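Local coordinates for protein CyaB (Pseudomonas aeruginosa, PDB 3R5G) that probably makes cyclic AMP from ATP as an adenylyl cyclase, the chain here being the catalytic domain of a longer membrane protein, at residues Asn37-Leu40 and Asn41-Lys45; Met92-Leu95 and Arg96-Arg100; His158-Tyr161 and Ser162-Asp166; Val190-Ser193 and Arg194-Gly198. All coordinates share one frame; numbering follows the deposited sequence.

Interaction 1: residues Asn37-Leu40 and Asn41-Lys45; sequences NNYL and NEMSK
M43 lays its side chain obliquely over one face of the Y39 ring, one helical turn further on. The methylene CG makes the contact, 3.7 Å from the ring centroid and 23° off the normal, a CH-pi approach displaced toward the phenol end, where M43 CG comes to 3.4 Å from Y39 CZ. M43 SD follows at 4.5 Å from the centroid of the Y39 ring, in an oblique Met-aromatic contact. Two torsions produce this fit: Y39 has CG anti to its backbone N (chi1 172°), which swings the ring forward along the helix, and the methionine chain bends at chi2, which sets SD beside the ring near Y39 CE1. The backbone bond M43 N to Y39 O, 2.8 Å long, ties the same two residues together.

These residues belong to helix 29-50 of the class III nucleotide cyclase domain. Its inner side packs on the sheet and on helix 74-100, Y39 meeting S15, I17 and M92, while another side faces the second subunit of the dimer. There N37 bonds to G125 and N123, and N41 to D127, all three of the second subunit.

On a more polar side, N38 and E42 cross, N38 OD1 lying 3.9 Å from E42 CG, and their amide and carboxylate planes are turned 38° apart. The E42 carboxylate reaches away to a hydrogen bond between its OE1 and NE2 of H91.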
# COMPACT_ATOMS: atom_id res chain seq x y z
N ASN A 37 6.12 16.56 0.19
CA ASN A 37 5.14 17.17 -0.63
C ASN A 37 5.72 17.73 -1.96
O ASN A 37 5.03 17.69 -2.97
CB ASN A 37 4.34 18.26 0.17
CG ASN A 37 3.49 17.66 1.28
OD1 ASN A 37 3.37 16.48 1.37
ND2 ASN A 37 2.99 18.48 2.20
N ASN A 38 6.95 18.26 -1.87
CA ASN A 38 7.65 18.74 -3.08
C ASN A 38 7.82 17.58 -4.07
O ASN A 38 7.46 17.73 -5.23
CB ASN A 38 8.99 19.33 -2.70
CG ASN A 38 9.82 19.79 -3.92
OD1 ASN A 38 9.30 20.44 -4.83
ND2 ASN A 38 11.10 19.55 -3.86
N TYR A 39 8.30 16.48 -3.52
CA TYR A 39 8.46 15.24 -4.33
C TYR A 39 7.16 14.78 -4.93
O TYR A 39 7.06 14.56 -6.12
CB TYR A 39 9.05 14.14 -3.45
CG TYR A 39 9.05 12.81 -4.18
CD1 TYR A 39 10.03 12.49 -5.20
CD2 TYR A 39 8.09 11.83 -3.87
CE1 TYR A 39 9.97 11.28 -5.92
CE2 TYR A 39 8.05 10.59 -4.56
CZ TYR A 39 8.98 10.35 -5.60
OH TYR A 39 9.01 9.18 -6.32
N LEU A 40 6.10 14.65 -4.11
CA LEU A 40 4.85 14.17 -4.64
C LEU A 40 4.25 15.16 -5.68
O LEU A 40 3.65 14.77 -6.64
CB LEU A 40 3.87 13.91 -3.47
CG LEU A 40 4.25 12.73 -2.59
CD1 LEU A 40 3.29 12.70 -1.35
CD2 LEU A 40 4.28 11.35 -3.30
N ASN A 41 4.43 16.48 -5.45
CA ASN A 41 3.91 17.46 -6.39
C ASN A 41 4.68 17.35 -7.74
O ASN A 41 4.06 17.34 -8.77
CB ASN A 41 4.12 18.88 -5.82
CG ASN A 41 3.20 19.86 -6.46
OD1 ASN A 41 1.99 19.67 -6.57
ND2 ASN A 41 3.81 20.90 -7.03
N GLU A 42 6.00 17.15 -7.62
CA GLU A 42 6.82 17.04 -8.88
C GLU A 42 6.49 15.78 -9.62
O GLU A 42 6.29 15.81 -10.82
CB GLU A 42 8.31 17.06 -8.64
CG GLU A 42 8.81 18.44 -8.10
CD GLU A 42 8.64 19.52 -9.18
OE1 GLU A 42 9.29 19.39 -10.24
OE2 GLU A 42 7.81 20.45 -9.02
N MET A 43 6.30 14.68 -8.85
CA MET A 43 5.87 13.43 -9.53
C MET A 43 4.51 13.52 -10.16
O MET A 43 4.26 13.02 -11.25
CB MET A 43 5.90 12.24 -8.58
CG MET A 43 7.24 11.89 -8.07
SD MET A 43 8.48 11.54 -9.33
CE MET A 43 9.46 13.05 -9.32
N SER A 44 3.55 14.19 -9.48
CA SER A 44 2.27 14.42 -10.04
C SER A 44 2.31 15.20 -11.38
O SER A 44 1.60 14.82 -12.32
CB SER A 44 1.44 15.17 -8.97
OG SER A 44 0.24 15.54 -9.59
N LYS A 45 3.12 16.24 -11.46
CA LYS A 45 3.24 16.95 -12.67
C LYS A 45 3.78 16.09 -13.83
O LYS A 45 3.30 16.18 -14.92
CB LYS A 45 4.23 18.11 -12.48
CG LYS A 45 3.66 19.20 -11.52
CD LYS A 45 4.53 20.39 -11.59
CE LYS A 45 3.78 21.52 -10.87
NZ LYS A 45 4.62 22.43 -10.03

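Interaction 2: residues Met92-Leu95 and Arg96-Arg100; sequences MKVL and RQQWR
W99 turns one face of its indole toward L95, a turn earlier in the last stretch of helix 74-100, a long helix of the class III cyclase domain that packs against helix 29-50. This is the tight side of the contact. L95 CB stands 4.0 Å from the centroid of the six-membered ring of W99 and only 15° off its normal, a CH-pi contact, and L95 O lies over the same indole near W99 CG while accepting the backbone N-H of W99. With its CG anti to the carbonyl carbon (chi1 -65°), the indole folds back along the helix over that turn. M92 comes to the rim instead: its CE is 4.2 Å from W99 CZ3, near the ring plane, and its sulfur makes an oblique Met-aromatic contact. L35 and N38 of helix 29-50, with I104 and L108, also pack on the indole.

R96 is partly exposed and lies between the two sides. It lays one guanidinium face over M92 O, and its NH2 is pinned by a salt bridge to E109 and a hydrogen bond to L108 O. The solvent side belongs to K93, which is exposed and runs beside R96 in the same direction, with K93 CG 3.6 Å from R96 NH1. A water in the guanidinium plane accepts from R96 NH1 at 2.9 Å and, weakly, from K93 NZ at 3.4 Å.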
# COMPACT_ATOMS: atom_id res chain seq x y z
N MET A 92 14.62 12.88 -10.56
CA MET A 92 15.15 12.65 -9.24
C MET A 92 16.55 13.13 -9.08
O MET A 92 16.89 13.50 -7.96
CB MET A 92 15.06 11.15 -8.89
CG MET A 92 13.79 10.80 -8.25
SD MET A 92 13.72 11.42 -6.53
CE MET A 92 14.40 10.23 -5.41
N LYS A 93 17.31 13.16 -10.17
CA LYS A 93 18.70 13.72 -10.05
C LYS A 93 18.63 15.20 -9.72
O LYS A 93 19.43 15.73 -8.92
CB LYS A 93 19.49 13.58 -11.35
CG LYS A 93 19.60 12.13 -11.76
CD LYS A 93 20.43 12.05 -13.04
CE LYS A 93 20.74 10.60 -13.42
NZ LYS A 93 19.59 9.68 -13.03
N VAL A 94 17.70 15.89 -10.36
CA VAL A 94 17.49 17.31 -10.08
C VAL A 94 17.04 17.49 -8.62
O VAL A 94 17.55 18.35 -7.89
CB VAL A 94 16.48 17.84 -11.00
CG1 VAL A 94 16.30 19.34 -10.81
CG2 VAL A 94 16.90 17.58 -12.50
N LEU A 95 16.03 16.70 -8.18
CA LEU A 95 15.56 16.88 -6.85
C LEU A 95 16.65 16.61 -5.84
O LEU A 95 16.68 17.31 -4.80
CB LEU A 95 14.30 16.02 -6.60
CG LEU A 95 13.09 16.41 -7.46
CD1 LEU A 95 11.98 15.33 -7.18
CD2 LEU A 95 12.55 17.85 -7.25
N ARG A 96 17.45 15.58 -6.05
CA ARG A 96 18.55 15.27 -5.11
C ARG A 96 19.51 16.46 -5.02
O ARG A 96 20.03 16.72 -3.95
CB ARG A 96 19.34 14.02 -5.47
CG ARG A 96 18.63 12.72 -5.10
CD ARG A 96 19.64 11.58 -5.08
NE ARG A 96 20.00 11.32 -6.47
CZ ARG A 96 19.30 10.55 -7.30
NH1 ARG A 96 19.67 10.43 -8.57
NH2 ARG A 96 18.25 9.89 -6.84
N GLN A 97 19.78 17.11 -6.14
CA GLN A 97 20.74 18.26 -6.13
C GLN A 97 20.11 19.38 -5.29
O GLN A 97 20.76 20.07 -4.48
CB GLN A 97 20.97 18.81 -7.55
CG GLN A 97 21.68 17.85 -8.54
CD GLN A 97 21.45 18.21 -10.04
OE1 GLN A 97 21.48 19.40 -10.44
NE2 GLN A 97 21.24 17.17 -10.88
N GLN A 98 18.82 19.59 -5.46
CA GLN A 98 18.15 20.59 -4.66
C GLN A 98 18.20 20.23 -3.19
O GLN A 98 18.46 21.10 -2.31
CB GLN A 98 16.71 20.83 -5.09
CG GLN A 98 16.63 21.33 -6.46
CD GLN A 98 15.24 21.50 -6.97
OE1 GLN A 98 14.24 21.10 -6.31
NE2 GLN A 98 15.13 22.15 -8.13
N TRP A 99 17.91 18.96 -2.86
CA TRP A 99 17.94 18.51 -1.49
C TRP A 99 19.32 18.57 -0.84
O TRP A 99 19.45 18.90 0.36
CB TRP A 99 17.42 17.07 -1.38
CG TRP A 99 15.97 16.97 -1.76
CD1 TRP A 99 15.08 17.93 -1.70
CD2 TRP A 99 15.30 15.80 -2.23
NE1 TRP A 99 13.84 17.47 -2.11
CE2 TRP A 99 13.98 16.15 -2.43
CE3 TRP A 99 15.71 14.50 -2.49
CZ2 TRP A 99 13.02 15.25 -2.97
CZ3 TRP A 99 14.79 13.60 -2.98
CH2 TRP A 99 13.45 13.99 -3.20
N ARG A 100 20.33 18.24 -1.62
CA ARG A 100 21.70 18.23 -1.10
C ARG A 100 22.05 19.69 -0.70
O ARG A 100 22.79 19.90 0.28
CB ARG A 100 22.70 17.61 -2.10
CG ARG A 100 24.16 17.57 -1.60
CD ARG A 100 25.02 16.75 -2.56
NE ARG A 100 26.40 16.49 -2.13
CZ ARG A 100 27.39 17.39 -2.14
NH1 ARG A 100 27.18 18.67 -2.49
NH2 ARG A 100 28.61 17.02 -1.78
O HOH W 1 17.67 9.12 -10.25

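Interaction 3: residues His158-Tyr161 and Ser162-Asp166; sequences HETY and SLIKD
Between H158 and S162 the contact is made by hydrogen bonds. H158 O takes two, from S162 N at 2.8 Å and from S162 OG at 2.9 Å, and the two donors arrive from opposite faces of the carbonyl plane. The hydroxyl can reach back because OG sits beside its own backbone N (chi1 -66°). It also lies over one face of the H158 imidazole, 3.3 Å above the plane, but is not bonded to that ring, whose ND1 pairs with the hydroxyl of Y188.

The remaining backbone bonds change character toward the C-terminal end of helix 158-164. L163 N has weak bonds to both E159 O and T160 O, and I164 N reaches Y161 O at 3.1 Å as well as T160 O, the latter weakly.

Apolar contact is concentrated at Y161. K165 CB stands over a face of its ring, 3.9 Å from the centroid and 27° off the normal, a CH-pi contact. K165 CG lies between the backbone N and the carbonyl carbon, and the extended chain then crosses the tyrosine obliquely. Y161 also stacks with the ring of Y188, while T160, L163 and I164 face helix 74-100 in the cyclase fold.

H158 O, with two donors, is probably a firmly bonded acceptor, while L163 N and I164 N are each shared between two carbonyls, consistent with a helix loosening toward its end.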
# COMPACT_ATOMS: atom_id res chain seq x y z
N HIS A 158 7.22 -9.14 -18.55
CA HIS A 158 7.29 -9.50 -19.95
C HIS A 158 6.16 -8.96 -20.81
O HIS A 158 6.41 -8.58 -21.93
CB HIS A 158 7.37 -11.04 -20.04
CG HIS A 158 7.54 -11.51 -21.44
ND1 HIS A 158 8.75 -11.43 -22.11
CD2 HIS A 158 6.64 -11.97 -22.34
CE1 HIS A 158 8.60 -11.86 -23.35
NE2 HIS A 158 7.33 -12.21 -23.51
N GLU A 159 4.94 -8.93 -20.27
CA GLU A 159 3.85 -8.33 -21.01
C GLU A 159 4.19 -6.85 -21.35
O GLU A 159 3.92 -6.43 -22.47
CB GLU A 159 2.55 -8.42 -20.17
CG GLU A 159 1.33 -8.09 -21.04
CD GLU A 159 0.99 -9.24 -22.05
OE1 GLU A 159 1.45 -10.39 -21.86
OE2 GLU A 159 0.28 -8.94 -23.05
N THR A 160 4.72 -6.10 -20.38
CA THR A 160 5.03 -4.72 -20.69
C THR A 160 6.15 -4.68 -21.70
O THR A 160 6.18 -3.88 -22.62
CB THR A 160 5.40 -4.00 -19.39
OG1 THR A 160 4.32 -4.08 -18.45
CG2 THR A 160 5.72 -2.53 -19.65
N TYR A 161 7.22 -5.43 -21.45
CA TYR A 161 8.36 -5.49 -22.39
C TYR A 161 7.89 -5.76 -23.79
O TYR A 161 8.38 -5.08 -24.72
CB TYR A 161 9.35 -6.60 -21.90
CG TYR A 161 10.35 -6.96 -22.98
CD1 TYR A 161 11.40 -6.12 -23.22
CD2 TYR A 161 10.21 -8.16 -23.73
CE1 TYR A 161 12.31 -6.42 -24.27
CE2 TYR A 161 11.14 -8.46 -24.74
CZ TYR A 161 12.17 -7.60 -24.96
OH TYR A 161 13.05 -7.82 -25.99
N SER A 162 6.98 -6.73 -23.95
CA SER A 162 6.45 -7.10 -25.31
C SER A 162 5.87 -5.92 -26.09
O SER A 162 5.98 -5.87 -27.30
CB SER A 162 5.38 -8.19 -25.22
OG SER A 162 6.11 -9.32 -24.75
N LEU A 163 5.23 -5.01 -25.35
CA LEU A 163 4.65 -3.84 -25.89
C LEU A 163 5.61 -2.72 -26.21
O LEU A 163 5.39 -1.98 -27.18
CB LEU A 163 3.55 -3.30 -24.96
CG LEU A 163 2.36 -4.27 -24.88
CD1 LEU A 163 1.45 -3.88 -23.76
CD2 LEU A 163 1.57 -4.25 -26.23
N ILE A 164 6.72 -2.59 -25.45
CA ILE A 164 7.55 -1.41 -25.55
C ILE A 164 8.90 -1.73 -26.29
O ILE A 164 9.61 -0.79 -26.57
CB ILE A 164 7.88 -0.72 -24.24
CG1 ILE A 164 8.86 -1.60 -23.41
CG2 ILE A 164 6.60 -0.45 -23.41
CD1 ILE A 164 9.22 -1.04 -22.10
N LYS A 165 9.15 -3.03 -26.54
CA LYS A 165 10.56 -3.40 -26.91
C LYS A 165 11.12 -2.75 -28.15
O LYS A 165 12.33 -2.63 -28.21
CB LYS A 165 10.74 -4.92 -26.98
CG LYS A 165 9.85 -5.52 -28.13
CD LYS A 165 9.83 -7.04 -28.14
CE LYS A 165 8.77 -7.45 -29.16
NZ LYS A 165 8.59 -8.90 -29.25
N ASP A 166 10.31 -2.35 -29.12
CA ASP A 166 10.86 -1.71 -30.31
C ASP A 166 11.25 -0.28 -30.10
O ASP A 166 11.97 0.25 -30.90
CB ASP A 166 9.81 -1.80 -31.42
CG ASP A 166 8.37 -1.44 -30.92
OD1 ASP A 166 7.86 -1.78 -29.75
OD2 ASP A 166 7.64 -0.90 -31.82

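Interaction 4: residues Val190-Ser193 and Arg194-Gly198; sequences VVDS and RRDLG
Two direct hydrogen bonds join S193 and D196 across a type I beta turn. D196 N bonds to S193 O at 3.3 Å, closing the turn, and in return D196 OD2 accepts from S193 N at 2.9 Å. That second bond is nearly straight at the hydrogen (169°), although the donor meets the carboxylate oxygen from 51° above its plane. The aspartate thus holds S193 twice, by its backbone N-H and by its carboxylate, so that the first and last residues of the turn are doubly linked. The turn comes just after strand 185-190, which lies between strands 154-157 and 170-176 in the sheet of the cyclase domain.

Water adds another set of links. One molecule donates to V191 O and to D196 OD1 and accepts from S193 OG, each at 2.7 Å. A second donates to S193 OG and accepts from R195 N.

Packing is slight: R194 bends at chi2 (82°) and chi3, folding its guanidinium back over S193, with NH2 3.4 Å from S193 CA.

Charge enters through D192, whose OD1 is 4.3 Å from D196 OD2 but forms a salt bridge with R89 of helix 74-100. These two carboxylates would probably disfavour each other, an effect that the R89 cation, and the backbone N-H and water held by D196, should offset.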
# COMPACT_ATOMS: atom_id res chain seq x y z
N VAL A 190 14.65 -1.34 -17.37
CA VAL A 190 14.56 -0.36 -18.42
C VAL A 190 15.77 0.56 -18.36
O VAL A 190 16.18 1.03 -17.27
CB VAL A 190 13.23 0.48 -18.16
CG1 VAL A 190 13.23 1.64 -19.14
CG2 VAL A 190 12.06 -0.33 -18.48
N VAL A 191 16.39 0.73 -19.52
CA VAL A 191 17.67 1.44 -19.63
C VAL A 191 17.43 2.67 -20.53
O VAL A 191 16.81 2.59 -21.58
CB VAL A 191 18.71 0.52 -20.29
CG1 VAL A 191 20.01 1.24 -20.59
CG2 VAL A 191 18.95 -0.64 -19.37
N ASP A 192 17.90 3.81 -20.08
CA ASP A 192 17.68 5.03 -20.84
C ASP A 192 18.44 4.97 -22.10
O ASP A 192 19.57 4.41 -22.17
CB ASP A 192 18.29 6.16 -20.03
CG ASP A 192 17.41 6.53 -18.82
OD1 ASP A 192 16.44 5.81 -18.52
OD2 ASP A 192 17.67 7.59 -18.20
N SER A 193 17.91 5.52 -23.15
CA SER A 193 18.58 5.50 -24.44
C SER A 193 18.23 6.73 -25.25
O SER A 193 17.43 7.64 -24.75
CB SER A 193 18.29 4.21 -25.25
OG SER A 193 16.91 4.04 -25.64
N ARG A 194 18.80 6.76 -26.48
CA ARG A 194 18.80 8.05 -27.14
C ARG A 194 17.37 8.45 -27.49
O ARG A 194 17.08 9.66 -27.44
CB ARG A 194 19.76 8.16 -28.39
CG ARG A 194 21.22 8.76 -28.07
CD ARG A 194 22.10 7.63 -27.51
NE ARG A 194 21.37 6.44 -27.93
CZ ARG A 194 21.13 5.33 -27.23
NH1 ARG A 194 20.37 4.40 -27.81
NH2 ARG A 194 21.62 5.13 -26.00
N ARG A 195 16.49 7.52 -27.77
CA ARG A 195 15.19 7.85 -28.37
C ARG A 195 14.12 8.01 -27.30
O ARG A 195 12.95 8.09 -27.66
CB ARG A 195 14.74 6.81 -29.35
CG ARG A 195 15.86 6.51 -30.35
CD ARG A 195 15.62 7.39 -31.46
NE ARG A 195 14.34 7.05 -32.08
CZ ARG A 195 13.51 7.91 -32.68
NH1 ARG A 195 13.71 9.27 -32.70
NH2 ARG A 195 12.38 7.44 -33.19
N ASP A 196 14.50 8.21 -26.05
CA ASP A 196 13.44 8.34 -25.06
C ASP A 196 12.50 9.52 -25.25
O ASP A 196 12.95 10.59 -25.62
CB ASP A 196 13.94 8.23 -23.68
CG ASP A 196 14.45 6.77 -23.40
OD1 ASP A 196 13.84 5.72 -23.86
OD2 ASP A 196 15.33 6.74 -22.58
N LEU A 197 11.25 9.30 -24.90
CA LEU A 197 10.23 10.36 -25.10
C LEU A 197 10.20 11.28 -23.90
O LEU A 197 9.83 10.83 -22.76
CB LEU A 197 8.88 9.63 -25.20
CG LEU A 197 7.62 10.50 -25.26
CD1 LEU A 197 7.74 11.24 -26.62
CD2 LEU A 197 6.51 9.45 -25.17
N GLY A 198 10.44 12.57 -24.13
CA GLY A 198 10.21 13.46 -23.04
C GLY A 198 10.08 14.88 -23.39
O GLY A 198 10.02 15.64 -22.41
OXT GLY A 198 10.23 15.21 -24.55
O HOH W 2 15.20 3.40 -23.65
O HOH W 3 21.40 2.44 -24.01
O HOH W 4 16.63 4.39 -28.31

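Overall arrangement
Along the chain the four contacts follow in series, all local. Interactions 1 and 2 lie on helices 29-50 and 74-100, which pack together: their centres are 13 Å apart and they touch, Y39 CE1 lying 3.8 Å from M92 SD and E42 CG 3.9 Å from L95 CD2. Interaction 3, on helix 158-164, lies across the chain's centre from interaction 1, about 28 Å between centres. Interaction 4 comes just after strand 185-190. The centres of interactions 3 and 4 are 14 Å apart. Helix 74-100 connects the set, since residues of all the other three contacts meet it at different points. Of the four, interaction 1 alone reaches the second subunit, so it joins the domain's interior packing to its dimer interface.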